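Local coordinates for protein DynE8 (Micromonospora chersina, PDB 4AMM) that serves as the acyltransferase domain of the iterative polyketide synthase of dynemicin biosynthesis, probably loading acyl building blocks for enediyne chain assembly, at residues L20-R24 / L68-L72; R164-R168 / A390-P396; M215-D221 / E242-A248; T310-W314 / G338-A342. All blocks are in the same frame, centred on the assembly; numbering follows the deposited sequence. Where two conformers were deposited one is given.

Contact 1: residues L20-R24 / L68-L72; sequences LTRVR and LDRAL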
loop_
_atom_site.group_PDB
_atom_site.type_symbol
_atom_site.label_atom_id
_atom_site.label_comp_id
_atom_site.label_asym_id
_atom_site.label_seq_id
_atom_site.Cartn_x
_atom_site.Cartn_y
_atom_site.Cartn_z
ATOM N N LEU A 20 20.477 10.957 -20.690
ATOM C CA LEU A 20 20.949 10.130 -19.602
ATOM C C LEU A 20 22.492 9.933 -19.608
ATOM O O LEU A 20 23.118 9.866 -18.577
ATOM C CB LEU A 20 20.246 8.785 -19.563
ATOM C CG LEU A 20 18.728 8.868 -19.292
ATOM C CD1 LEU A 20 18.171 7.458 -19.173
ATOM C CD2 LEU A 20 18.362 9.673 -18.059
ATOM N N THR A 21 23.040 9.816 -20.798
ATOM C CA THR A 21 24.505 9.706 -20.934
ATOM C C THR A 21 25.172 10.964 -20.370
ATOM O O THR A 21 26.165 10.914 -19.642
ATOM C CB THR A 21 24.850 9.504 -22.432
ATOM O OG1 THR A 21 24.309 8.264 -22.841
ATOM C CG2 THR A 21 26.363 9.504 -22.653
ATOM N N ARG A 22 24.614 12.131 -20.663
ATOM C CA ARG A 22 25.204 13.357 -20.164
ATOM C C ARG A 22 24.987 13.546 -18.675
ATOM O O ARG A 22 25.863 14.001 -17.945
ATOM C CB ARG A 22 24.649 14.532 -20.955
ATOM C CG ARG A 22 25.238 14.501 -22.384
ATOM C CD ARG A 22 24.763 15.687 -23.162
ATOM N NE ARG A 22 25.212 15.631 -24.546
ATOM C CZ ARG A 22 26.359 16.157 -24.977
ATOM N NH1 ARG A 22 27.183 16.767 -24.135
ATOM N NH2 ARG A 22 26.691 16.069 -26.248
ATOM N N VAL A 23 23.801 13.187 -18.174
ATOM C CA VAL A 23 23.630 13.260 -16.737
ATOM C C VAL A 23 24.585 12.299 -16.014
ATOM O O VAL A 23 25.080 12.652 -14.949
ATOM C CB VAL A 23 22.158 12.895 -16.375
ATOM C CG1 VAL A 23 21.997 12.902 -14.877
ATOM C CG2 VAL A 23 21.206 13.905 -17.028
ATOM N N ARG A 24 24.819 11.103 -16.585
ATOM C CA ARG A 24 25.761 10.151 -15.984
ATOM C C ARG A 24 27.160 10.736 -15.885
ATOM O O ARG A 24 27.795 10.632 -14.824
ATOM C CB ARG A 24 25.793 8.836 -16.739
ATOM C CG ARG A 24 26.679 7.786 -16.032
ATOM C CD ARG A 24 27.259 6.787 -17.059
ATOM N NE ARG A 24 27.830 5.617 -16.378
ATOM C CZ ARG A 24 29.071 5.512 -15.880
ATOM N NH1 ARG A 24 29.936 6.514 -15.958
ATOM N NH2 ARG A 24 29.429 4.374 -15.279
ATOM N N LEU A 68 21.476 5.207 -13.708
ATOM C CA LEU A 68 21.645 5.574 -15.091
ATOM C C LEU A 68 22.192 4.415 -15.961
ATOM O O LEU A 68 21.727 4.231 -17.075
ATOM C CB LEU A 68 22.470 6.867 -15.219
ATOM C CG LEU A 68 21.769 8.104 -14.592
ATOM C CD1 LEU A 68 22.741 9.213 -14.380
ATOM C CD2 LEU A 68 20.617 8.627 -15.467
ATOM N N ASP A 69 23.196 3.718 -15.428
ATOM C CA ASP A 69 23.761 2.587 -16.133
ATOM C C ASP A 69 22.688 1.577 -16.460
ATOM O O ASP A 69 22.639 1.076 -17.588
ATOM C CB ASP A 69 24.920 1.958 -15.338
ATOM C CG ASP A 69 26.165 2.769 -15.406
ATOM O OD1 ASP A 69 26.307 3.567 -16.333
ATOM O OD2 ASP A 69 27.028 2.611 -14.513
ATOM N N ARG A 70 21.826 1.245 -15.492
ATOM C CA ARG A 70 20.745 0.331 -15.759
ATOM C C ARG A 70 19.760 0.833 -16.799
ATOM O O ARG A 70 19.352 0.103 -17.666
ATOM C CB ARG A 70 20.002 -0.018 -14.460
ATOM C CG ARG A 70 20.776 -0.952 -13.546
ATOM C CD ARG A 70 19.750 -1.398 -12.464
ATOM N NE ARG A 70 18.635 -2.232 -12.931
ATOM C CZ ARG A 70 17.613 -2.626 -12.103
ATOM N NH1 ARG A 70 17.567 -2.148 -10.882
ATOM N NH2 ARG A 70 16.620 -3.379 -12.501
ATOM N N ALA A 71 19.391 2.127 -16.690
ATOM C CA ALA A 71 18.472 2.672 -17.654
ATOM C C ALA A 71 19.070 2.664 -19.056
ATOM O O ALA A 71 18.366 2.275 -19.992
ATOM C CB ALA A 71 18.092 4.087 -17.237
ATOM N N LEU A 72 20.323 3.103 -19.151
ATOM C CA LEU A 72 20.996 3.119 -20.461
ATOM C C LEU A 72 21.138 1.726 -21.040
ATOM O O LEU A 72 20.883 1.529 -22.229
ATOM C CB LEU A 72 22.388 3.758 -20.372
ATOM C CG LEU A 72 22.367 5.283 -20.172
ATOM C CD1 LEU A 72 23.590 5.932 -19.592
ATOM C CD2 LEU A 72 21.979 5.991 -21.489
#

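Contact 2: residues R164-R168 / A390-P396; sequences RLGAR and AVDDATP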
loop_
_atom_site.group_PDB
_atom_site.type_symbol
_atom_site.label_atom_id
_atom_site.label_comp_id
_atom_site.label_asym_id
_atom_site.label_seq_id
_atom_site.Cartn_x
_atom_site.Cartn_y
_atom_site.Cartn_z
ATOM N N ARG A 164 -1.253 17.681 -4.075
ATOM C CA ARG A 164 -0.251 18.731 -4.394
ATOM C C ARG A 164 0.355 18.361 -5.767
ATOM O O ARG A 164 0.668 19.301 -6.530
ATOM C CB ARG A 164 0.823 18.777 -3.330
ATOM C CG ARG A 164 1.911 19.834 -3.590
ATOM C CD ARG A 164 2.736 20.011 -2.379
ATOM N NE ARG A 164 3.637 21.092 -2.721
ATOM C CZ ARG A 164 4.432 21.682 -1.886
ATOM N NH1 ARG A 164 4.491 21.223 -0.628
ATOM N NH2 ARG A 164 5.206 22.685 -2.297
ATOM N N LEU A 165 0.531 17.089 -6.088
ATOM C CA LEU A 165 1.146 16.655 -7.352
ATOM C C LEU A 165 0.186 16.603 -8.488
ATOM O O LEU A 165 0.601 16.378 -9.631
ATOM C CB LEU A 165 1.792 15.259 -7.157
ATOM C CG LEU A 165 3.013 15.174 -6.246
ATOM C CD1 LEU A 165 3.217 13.713 -6.014
ATOM C CD2 LEU A 165 4.213 15.771 -6.872
ATOM N N GLY A 166 -1.117 16.733 -8.228
ATOM C CA GLY A 166 -2.111 16.519 -9.300
ATOM C C GLY A 166 -2.131 15.089 -9.809
ATOM O O GLY A 166 -2.350 14.817 -11.006
ATOM N N ALA A 167 -1.968 14.103 -8.950
ATOM C CA ALA A 167 -1.912 12.725 -9.423
ATOM C C ALA A 167 -3.171 12.209 -10.056
ATOM O O ALA A 167 -4.289 12.523 -9.595
ATOM C CB ALA A 167 -1.511 11.816 -8.187
ATOM N N ARG A 168 -2.984 11.413 -11.098
ATOM C CA ARG A 168 -4.146 10.828 -11.814
ATOM C C ARG A 168 -4.101 9.285 -11.882
ATOM O O ARG A 168 -3.917 8.670 -12.903
ATOM C CB ARG A 168 -4.148 11.344 -13.231
ATOM C CG ARG A 168 -4.497 12.850 -13.291
ATOM C CD ARG A 168 -4.753 13.310 -14.749
ATOM N NE ARG A 168 -3.528 13.105 -15.497
ATOM C CZ ARG A 168 -3.386 12.972 -16.807
ATOM N NH1 ARG A 168 -4.442 13.002 -17.609
ATOM N NH2 ARG A 168 -2.163 12.805 -17.302
ATOM N N ALA A 390 1.734 9.559 -14.045
ATOM C CA ALA A 390 0.555 9.924 -13.230
ATOM C C ALA A 390 0.696 11.339 -12.627
ATOM O O ALA A 390 -0.318 11.878 -12.200
ATOM C CB ALA A 390 0.315 8.900 -12.132
ATOM N N VAL A 391 1.900 11.902 -12.581
ATOM C CA VAL A 391 2.139 13.268 -12.151
ATOM C C VAL A 391 3.058 13.910 -13.160
ATOM O O VAL A 391 3.901 13.196 -13.771
ATOM C CB VAL A 391 2.693 13.424 -10.697
ATOM C CG1 VAL A 391 1.753 12.778 -9.689
ATOM C CG2 VAL A 391 4.113 12.819 -10.573
ATOM N N ASP A 392 2.938 15.218 -13.344
ATOM C CA ASP A 392 3.774 15.874 -14.360
ATOM C C ASP A 392 4.900 16.714 -13.853
ATOM O O ASP A 392 5.706 17.191 -14.630
ATOM C CB ASP A 392 2.862 16.764 -15.184
ATOM C CG ASP A 392 1.995 15.931 -16.138
ATOM O OD1 ASP A 392 2.275 14.725 -16.494
ATOM O OD2 ASP A 392 0.990 16.541 -16.613
ATOM N N ASP A 393 5.056 16.794 -12.511
ATOM C CA ASP A 393 5.959 17.845 -11.936
ATOM C C ASP A 393 6.456 17.336 -10.599
ATOM O O ASP A 393 5.640 17.217 -9.672
ATOM C CB ASP A 393 5.147 19.170 -11.834
ATOM C CG ASP A 393 5.919 20.330 -11.379
ATOM O OD1 ASP A 393 7.049 20.149 -10.762
ATOM O OD2 ASP A 393 5.486 21.496 -11.549
ATOM N N ALA A 394 7.750 17.032 -10.513
ATOM C CA ALA A 394 8.325 16.537 -9.274
ATOM C C ALA A 394 8.934 17.645 -8.440
ATOM O O ALA A 394 9.513 17.385 -7.330
ATOM C CB ALA A 394 9.419 15.496 -9.683
ATOM N N THR A 395 8.808 18.924 -8.821
ATOM C CA THR A 395 9.347 20.041 -8.001
ATOM C C THR A 395 8.847 20.070 -6.517
ATOM O O THR A 395 9.646 20.554 -5.716
ATOM C CB THR A 395 9.221 21.441 -8.638
ATOM O OG1 THR A 395 7.828 21.751 -8.755
ATOM C CG2 THR A 395 9.931 21.509 -9.977
ATOM N N PRO A 396 7.618 19.587 -6.195
ATOM C CA PRO A 396 7.226 19.612 -4.766
ATOM C C PRO A 396 8.242 18.853 -3.889
ATOM O O PRO A 396 8.321 19.204 -2.692
ATOM C CB PRO A 396 5.860 18.941 -4.785
ATOM C CG PRO A 396 5.299 19.264 -6.095
ATOM C CD PRO A 396 6.501 19.150 -7.055
HETATM O O HOH W 1 0.322 16.272 -12.436
HETATM O O HOH W 2 3.031 17.073 -10.490
HETATM O O HOH W 3 -1.061 14.211 -13.698
HETATM O O HOH W 4 0.269 13.244 -15.646
#

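Contact 3: residues M215-D221 / E242-A248; sequences MLSLRAD and ERHVVVA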
loop_
_atom_site.group_PDB
_atom_site.type_symbol
_atom_site.label_atom_id
_atom_site.label_comp_id
_atom_site.label_asym_id
_atom_site.label_seq_id
_atom_site.Cartn_x
_atom_site.Cartn_y
_atom_site.Cartn_z
ATOM N N MET A 215 -5.927 -14.523 15.627
ATOM C CA MET A 215 -5.776 -14.716 14.145
ATOM C C MET A 215 -4.558 -15.582 13.890
ATOM O O MET A 215 -3.561 -15.545 14.651
ATOM C CB MET A 215 -5.686 -13.351 13.387
ATOM C CG MET A 215 -6.820 -12.454 13.719
ATOM S SD MET A 215 -6.688 -10.822 12.948
ATOM C CE MET A 215 -7.399 -11.065 11.289
ATOM N N LEU A 216 -4.629 -16.356 12.808
ATOM C CA LEU A 216 -3.644 -17.364 12.464
ATOM C C LEU A 216 -3.347 -17.230 10.958
ATOM O O LEU A 216 -4.320 -17.351 10.161
ATOM C CB LEU A 216 -4.146 -18.769 12.801
ATOM C CG LEU A 216 -3.187 -19.931 12.541
ATOM C CD1 LEU A 216 -1.989 -19.825 13.515
ATOM C CD2 LEU A 216 -3.945 -21.230 12.774
ATOM N N SER A 217 -2.135 -16.932 10.575
ATOM C CA SER A 217 -1.798 -16.751 9.167
ATOM C C SER A 217 -1.407 -18.023 8.517
ATOM O O SER A 217 -0.554 -18.745 9.110
ATOM C CB SER A 217 -0.746 -15.707 9.093
ATOM O OG SER A 217 -0.495 -15.422 7.701
ATOM N N LEU A 218 -1.898 -18.335 7.335
ATOM C CA LEU A 218 -1.552 -19.590 6.680
ATOM C C LEU A 218 -0.836 -19.307 5.357
ATOM O O LEU A 218 -1.311 -18.471 4.521
ATOM C CB LEU A 218 -2.812 -20.428 6.328
ATOM C CG LEU A 218 -3.774 -20.678 7.497
ATOM C CD1 LEU A 218 -5.109 -21.253 7.076
ATOM C CD2 LEU A 218 -3.126 -21.591 8.523
ATOM N N ARG A 219 0.249 -20.059 5.093
ATOM C CA ARG A 219 0.912 -19.995 3.769
ATOM C C ARG A 219 0.251 -20.987 2.848
ATOM O O ARG A 219 0.694 -22.103 2.667
ATOM C CB ARG A 219 2.378 -20.368 4.047
ATOM C CG ARG A 219 3.283 -20.299 2.814
ATOM C CD ARG A 219 3.565 -18.888 2.276
ATOM N NE ARG A 219 4.126 -17.867 3.213
ATOM C CZ ARG A 219 5.377 -17.688 3.668
ATOM N NH1 ARG A 219 6.408 -18.509 3.403
ATOM N NH2 ARG A 219 5.586 -16.646 4.473
ATOM N N ALA A 220 -0.885 -20.568 2.306
ATOM C CA ALA A 220 -1.795 -21.411 1.551
ATOM C C ALA A 220 -2.848 -20.491 0.909
ATOM O O ALA A 220 -2.975 -19.305 1.270
ATOM C CB ALA A 220 -2.503 -22.404 2.511
ATOM N N ASP A 221 -3.579 -21.050 -0.071
ATOM C CA ASP A 221 -4.626 -20.325 -0.735
ATOM C C ASP A 221 -5.976 -20.438 -0.068
ATOM O O ASP A 221 -6.143 -21.150 0.926
ATOM C CB ASP A 221 -4.677 -20.673 -2.231
ATOM C CG ASP A 221 -5.087 -22.081 -2.516
ATOM O OD1 ASP A 221 -5.723 -22.811 -1.775
ATOM O OD2 ASP A 221 -4.787 -22.523 -3.665
ATOM N N GLU A 242 -2.892 -16.008 -3.170
ATOM C CA GLU A 242 -2.648 -17.439 -3.285
ATOM C C GLU A 242 -1.684 -17.973 -2.249
ATOM O O GLU A 242 -1.688 -19.207 -2.035
ATOM C CB GLU A 242 -2.156 -17.830 -4.740
ATOM C CG GLU A 242 -3.212 -17.402 -5.839
ATOM C CD GLU A 242 -4.512 -18.209 -5.852
ATOM O OE1 GLU A 242 -4.482 -19.474 -5.645
ATOM O OE2 GLU A 242 -5.561 -17.562 -6.163
ATOM N N ARG A 243 -0.895 -17.080 -1.659
ATOM C CA ARG A 243 0.164 -17.501 -0.725
ATOM C C ARG A 243 -0.115 -17.068 0.681
ATOM O O ARG A 243 0.716 -17.287 1.516
ATOM C CB ARG A 243 1.524 -16.902 -1.198
ATOM C CG ARG A 243 1.877 -17.201 -2.688
ATOM C CD ARG A 243 2.956 -16.316 -3.200
ATOM N NE ARG A 243 3.131 -16.682 -4.607
ATOM C CZ ARG A 243 4.007 -17.565 -5.087
ATOM N NH1 ARG A 243 4.874 -18.170 -4.258
ATOM N NH2 ARG A 243 3.981 -17.876 -6.363
ATOM N N HIS A 244 -1.270 -16.456 0.958
ATOM C CA HIS A 244 -1.446 -15.873 2.286
ATOM C C HIS A 244 -2.918 -15.718 2.585
ATOM O O HIS A 244 -3.550 -14.830 2.005
ATOM C CB HIS A 244 -0.706 -14.551 2.311
ATOM C CG HIS A 244 -0.663 -13.839 3.615
ATOM N ND1 HIS A 244 -0.056 -12.608 3.707
ATOM C CD2 HIS A 244 -1.143 -14.110 4.854
ATOM C CE1 HIS A 244 -0.129 -12.165 4.945
ATOM N NE2 HIS A 244 -0.837 -13.027 5.642
ATOM N N VAL A 245 -3.445 -16.526 3.509
ATOM C CA VAL A 245 -4.877 -16.371 3.952
ATOM C C VAL A 245 -4.815 -16.407 5.472
ATOM O O VAL A 245 -4.118 -17.287 6.096
ATOM C CB VAL A 245 -5.696 -17.462 3.426
ATOM C CG1 VAL A 245 -7.172 -17.325 3.972
ATOM C CG2 VAL A 245 -5.758 -17.357 1.886
ATOM N N VAL A 246 -5.504 -15.510 6.128
ATOM C CA VAL A 246 -5.528 -15.398 7.605
ATOM C C VAL A 246 -6.882 -15.921 8.038
ATOM O O VAL A 246 -7.928 -15.476 7.480
ATOM C CB VAL A 246 -5.277 -14.020 8.081
ATOM C CG1 VAL A 246 -5.272 -13.915 9.630
ATOM C CG2 VAL A 246 -3.964 -13.456 7.525
ATOM N N VAL A 247 -6.957 -16.792 8.997
ATOM C CA VAL A 247 -8.175 -17.251 9.674
ATOM C C VAL A 247 -8.269 -16.699 11.069
ATOM O O VAL A 247 -7.268 -16.201 11.630
ATOM C CB VAL A 247 -8.359 -18.785 9.697
ATOM C CG1 VAL A 247 -8.371 -19.329 8.253
ATOM C CG2 VAL A 247 -7.256 -19.465 10.544
ATOM N N ALA A 248 -9.487 -16.659 11.594
ATOM C CA ALA A 248 -9.758 -16.014 12.902
ATOM C C ALA A 248 -10.798 -16.818 13.634
ATOM O O ALA A 248 -11.660 -17.476 13.075
ATOM C CB ALA A 248 -10.206 -14.591 12.725
HETATM O O HOH W 5 1.898 -16.368 3.907
#

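Contact 4: residues T310-W314 / G338-A342; sequences TGAWW and GLLDA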
loop_
_atom_site.group_PDB
_atom_site.type_symbol
_atom_site.label_atom_id
_atom_site.label_comp_id
_atom_site.label_asym_id
_atom_site.label_seq_id
_atom_site.Cartn_x
_atom_site.Cartn_y
_atom_site.Cartn_z
ATOM N N THR A 310 -16.659 -6.091 -0.606
ATOM C CA THR A 310 -17.479 -6.787 -1.635
ATOM C C THR A 310 -16.670 -7.494 -2.655
ATOM O O THR A 310 -17.175 -8.436 -3.304
ATOM C CB THR A 310 -18.380 -5.826 -2.369
ATOM O OG1 THR A 310 -17.577 -4.912 -3.072
ATOM C CG2 THR A 310 -19.269 -5.037 -1.382
ATOM N N GLY A 311 -15.379 -7.195 -2.764
ATOM C CA GLY A 311 -14.567 -7.752 -3.830
ATOM C C GLY A 311 -15.030 -7.330 -5.230
ATOM O O GLY A 311 -14.793 -8.077 -6.222
ATOM N N ALA A 312 -15.671 -6.184 -5.274
ATOM C CA ALA A 312 -16.244 -5.617 -6.527
ATOM C C ALA A 312 -16.034 -4.174 -6.483
ATOM O O ALA A 312 -15.696 -3.513 -5.512
ATOM C CB ALA A 312 -17.759 -5.929 -6.605
ATOM N N TRP A 313 -16.159 -3.556 -7.655
ATOM C CA TRP A 313 -16.149 -2.132 -7.675
ATOM C C TRP A 313 -17.265 -1.495 -6.853
ATOM O O TRP A 313 -18.445 -2.001 -6.836
ATOM C CB TRP A 313 -16.235 -1.585 -9.161
ATOM C CG TRP A 313 -15.072 -1.872 -9.964
ATOM C CD1 TRP A 313 -14.990 -2.811 -10.942
ATOM C CD2 TRP A 313 -13.752 -1.317 -9.829
ATOM N NE1 TRP A 313 -13.723 -2.859 -11.453
ATOM C CE2 TRP A 313 -12.957 -1.935 -10.807
ATOM C CE3 TRP A 313 -13.199 -0.300 -9.016
ATOM C CZ2 TRP A 313 -11.622 -1.601 -10.987
ATOM C CZ3 TRP A 313 -11.892 0.029 -9.183
ATOM C CH2 TRP A 313 -11.094 -0.653 -10.171
ATOM N N TRP A 314 -16.972 -0.374 -6.217
ATOM C CA TRP A 314 -17.998 0.331 -5.487
ATOM C C TRP A 314 -18.962 0.899 -6.541
ATOM O O TRP A 314 -18.571 1.535 -7.491
ATOM C CB TRP A 314 -17.315 1.442 -4.704
ATOM C CG TRP A 314 -18.132 1.953 -3.667
ATOM C CD1 TRP A 314 -19.215 2.793 -3.874
ATOM C CD2 TRP A 314 -18.058 1.740 -2.210
ATOM N NE1 TRP A 314 -19.793 3.106 -2.676
ATOM C CE2 TRP A 314 -19.166 2.450 -1.659
ATOM C CE3 TRP A 314 -17.226 1.036 -1.323
ATOM C CZ2 TRP A 314 -19.407 2.516 -0.322
ATOM C CZ3 TRP A 314 -17.498 1.074 -0.003
ATOM C CH2 TRP A 314 -18.612 1.783 0.521
ATOM N N GLY A 338 -7.130 -7.854 -7.931
ATOM C CA GLY A 338 -7.304 -8.411 -9.280
ATOM C C GLY A 338 -8.183 -7.468 -10.087
ATOM O O GLY A 338 -7.976 -7.407 -11.350
ATOM N N LEU A 339 -9.096 -6.728 -9.488
ATOM C CA LEU A 339 -9.962 -5.808 -10.259
ATOM C C LEU A 339 -9.177 -4.623 -10.702
ATOM O O LEU A 339 -9.481 -4.029 -11.776
ATOM C CB LEU A 339 -11.117 -5.307 -9.382
ATOM C CG LEU A 339 -12.234 -6.292 -9.160
ATOM C CD1 LEU A 339 -13.176 -5.584 -8.180
ATOM C CD2 LEU A 339 -13.001 -6.608 -10.462
ATOM N N LEU A 340 -8.238 -4.140 -9.905
ATOM C CA LEU A 340 -7.547 -2.900 -10.184
ATOM C C LEU A 340 -6.529 -3.181 -11.262
ATOM O O LEU A 340 -5.537 -3.825 -11.034
ATOM C CB LEU A 340 -6.979 -2.356 -8.819
ATOM C CG LEU A 340 -6.286 -1.022 -8.715
ATOM C CD1 LEU A 340 -7.096 0.173 -9.308
ATOM C CD2 LEU A 340 -5.871 -0.781 -7.236
ATOM N N ASP A 341 -6.791 -2.753 -12.490
ATOM C CA ASP A 341 -5.921 -3.026 -13.649
ATOM C C ASP A 341 -4.895 -1.904 -13.727
ATOM O O ASP A 341 -5.232 -0.767 -14.063
ATOM C CB ASP A 341 -6.804 -3.109 -14.879
ATOM C CG ASP A 341 -5.976 -3.085 -16.232
ATOM O OD1 ASP A 341 -4.751 -3.427 -16.244
ATOM O OD2 ASP A 341 -6.580 -2.685 -17.273
ATOM N N ALA A 342 -3.672 -2.192 -13.294
ATOM C CA ALA A 342 -2.708 -1.135 -13.167
ATOM C C ALA A 342 -1.351 -1.738 -13.362
ATOM O O ALA A 342 -1.035 -2.793 -12.795
ATOM C CB ALA A 342 -2.767 -0.463 -11.762
HETATM O O HOH W 6 -11.386 -4.333 -13.570
#

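Contact 1: residues L20-R24 / L68-L72
Arg24 and Asp69 form a two-pronged salt bridge between the two helices. The guanidinium approaches side-on: NE of Arg24 donates to OD1 of Asp69 at 2.6 Å with an N-H...O angle of 172°, and NH2 of Arg24 reaches OD2 of Asp69 at 3.1 Å. The two flat groups are nearly coplanar, and two bonds to separate oxygens limit rotation of the carboxylate. With CG anti to the backbone N (chi1 -175°) and the chain extended from CG to NE, the arginine can span the gap between the helices. A methionine in its place would probably leave the Asp69 carboxylate without its charged mate and freer to turn. Next inward lies Leu68, whose two methyls diverge: CD1 rests 3.5 Å from CA of Arg24 and also meets Val23, while CD2 packs 3.6 Å from CD2 of Leu20. The other Leu20 methyl, CD1, is 3.9 Å from CB of Ala71. One turn on, CD2 of Leu72 presses on CB of Leu20 at 3.8 Å and touches Thr21 OG1, a hydroxyl that is hydrogen-bonded to Thr17 O in its own helix. Phe54 of strand 52-58 touches Leu20, Leu68 and Ala71, placing the apolar side against the sheet. The axes of the two short segments approach to 9.9 Å, their directions 160° apart: an antiparallel pair of helices 13-27 and 61-76 packed on an antiparallel sheet, consistent with the small alpha/beta linker subdomain that precedes the acyltransferase core in polyketide synthases.

Contact 2: residues R164-R168 / A390-P396
Arg168 N donates to Ala390 O at 2.9 Å, and CA of Ala167 adds a CH...O contact to the same oxygen, so the backbones of the two segments touch at Ala390, just after helix 144-165 ends in a Schellman motif at Gly166. Leu165 carries the largest share of the contact. Its CB lies 3.5 Å from CG1 of Val391, a methyl that also touches Ala167. Its CD2 reaches the other way, to CG of Pro396 at 3.7 Å. Arg164 runs out extended, CG anti to the backbone N (chi1 180°), and slides past the proline in the opposite direction, with Pro396 CA over one face of its guanidinium. Waters bridge several polar atoms: water 1 joins Leu165 O to Asp392 N, water 2 joins Leu165 O to Asp393 O, water 3 joins Gly166 O, Ala390 O and Arg168 NE, and water 4 lies between Arg168 NH2 and Asp392 OD1, 2.6 Å from the latter. Within the second segment, OD1 of Asp393 accepts from both N (2.9 Å) and OG1 of Thr395, the first of these closing an Asx turn. Salt bridges to Arg53 from Asp392 and to Arg47 from Asp393, with Ala394 packed on strand 4-10, carry the connection further. This is a C-terminal tail laid across a Schellman-capped helix end, joining the acyltransferase core to the N-terminal antiparallel-sheet subdomain.

Contact 3: residues M215-D221 / E242-A248
Met215 to Leu218 and Val245 to Ala248 pair as neighbouring antiparallel strands in the interior of a sheet. Two hydrogen-bonded pairs fix the register: N of Leu216 donates to O of Val247 at 2.9 Å with the return bond equally long, and N of Leu218 donates to O of Val245 at 2.7 Å. Between them, Ser217 and Val246 form a non-hydrogen-bonded pair, their CA atoms 4.3 Å apart. Side chains alternate between faces. On one, CB of Met215 lies 3.8 Å from CG1 of Val246, and the thioether chain bends at chi3 (85°) to bring CE to the same methyl. On the other, CB of Leu216 meets CG2 of Val247, while the side chains of Leu218 (CD1) and Val247 (CG1) cross at about a right angle. Four strands of the sheet, in the order 268-270, 213-218, 244-250, 235-241, with helices 222-229 and 251-264 in the connections, give the beta-alpha-beta-beta-alpha-beta topology of the ferredoxin-like small subdomain of acyltransferases. Helix 251-264 covers Leu216 and Val247 through Leu254 and Val257. Beyond the regular pairing, Arg219 sits at the centre of an inverse gamma turn, and water 5 joins its NE to Arg243 O, 2.8 Å from each. Asp221 caps helix 222-229, OD1 accepting from Ala224 N; its OD2 lies 3.6 Å from OE1 of Glu242, a like-charge approach that would probably raise the proton affinity of either carboxylate.

Contact 4: residues T310-W314 / G338-A342
Trp313 lays one face of its indole against Leu339, and the two side chains slide past each other in opposite directions. CD1 of Leu339 stands above the five-membered ring, 4.3 Å from its centroid and only 9° off the normal, which is a CH-pi contact. On the same face CB of Leu339 is 3.8 Å above the ring plane but displaced toward the rim. Chi1 of -67°, CG of Trp313 anti to its carbonyl carbon, directs the indole to the helix end and chi2 of 105° sets its face, bringing CZ2 of Trp313 to 3.3 Å from O of Leu339. A different approach is made by Leu340: its CD1 comes in at the edge of the indole, near the ring plane, 4.2 Å from CH2 of Trp313, and the side chains cross at about a right angle. The methyl that covers the ring also touches backbone, CD1 of Leu339 lying 3.5 Å from CA of Ala312 and close to Gly311 O. No direct hydrogen bond joins the segments; water 6, in the plane of the indole, donates to O of Leu339 at 2.6 Å and makes only a weak bond with NE1 of Trp313. A serine at Trp313 would probably open a gap beside Leu339 and deprive its methyl of the aromatic face. Pro304 and Ala306 also touch the indole. In fold terms, the loop between strand 305-306 and helix 319-328, which contains an ST turn at Thr310, packs on the C-terminal end of helix 333-339, just before strand 344-347 enters the parallel sheet of the large acyltransferase subdomain.

Overall arrangement
From the N terminus, contact 1 closes first, pairing helices 13-27 and 61-76 of the antiparallel-sheet subdomain around a loop of 43 residues. The chain then enters the parallel-sheet subdomain, and contact 2 ties the end of helix 144-165 to the C-terminal tail. It closes only at 390-396, after 221 intervening residues, so contacts 3 and 4 are both nested inside it, one after the other; no loops cross. Contact 3 joins central strands of the small ferredoxin-like subdomain, its centre about 37 Å from that of contact 2. Contact 4, back in the large subdomain, ties the loop after strand 305-306 to the end of helix 333-339, about 9 Å from contact 2 at the nearest atoms.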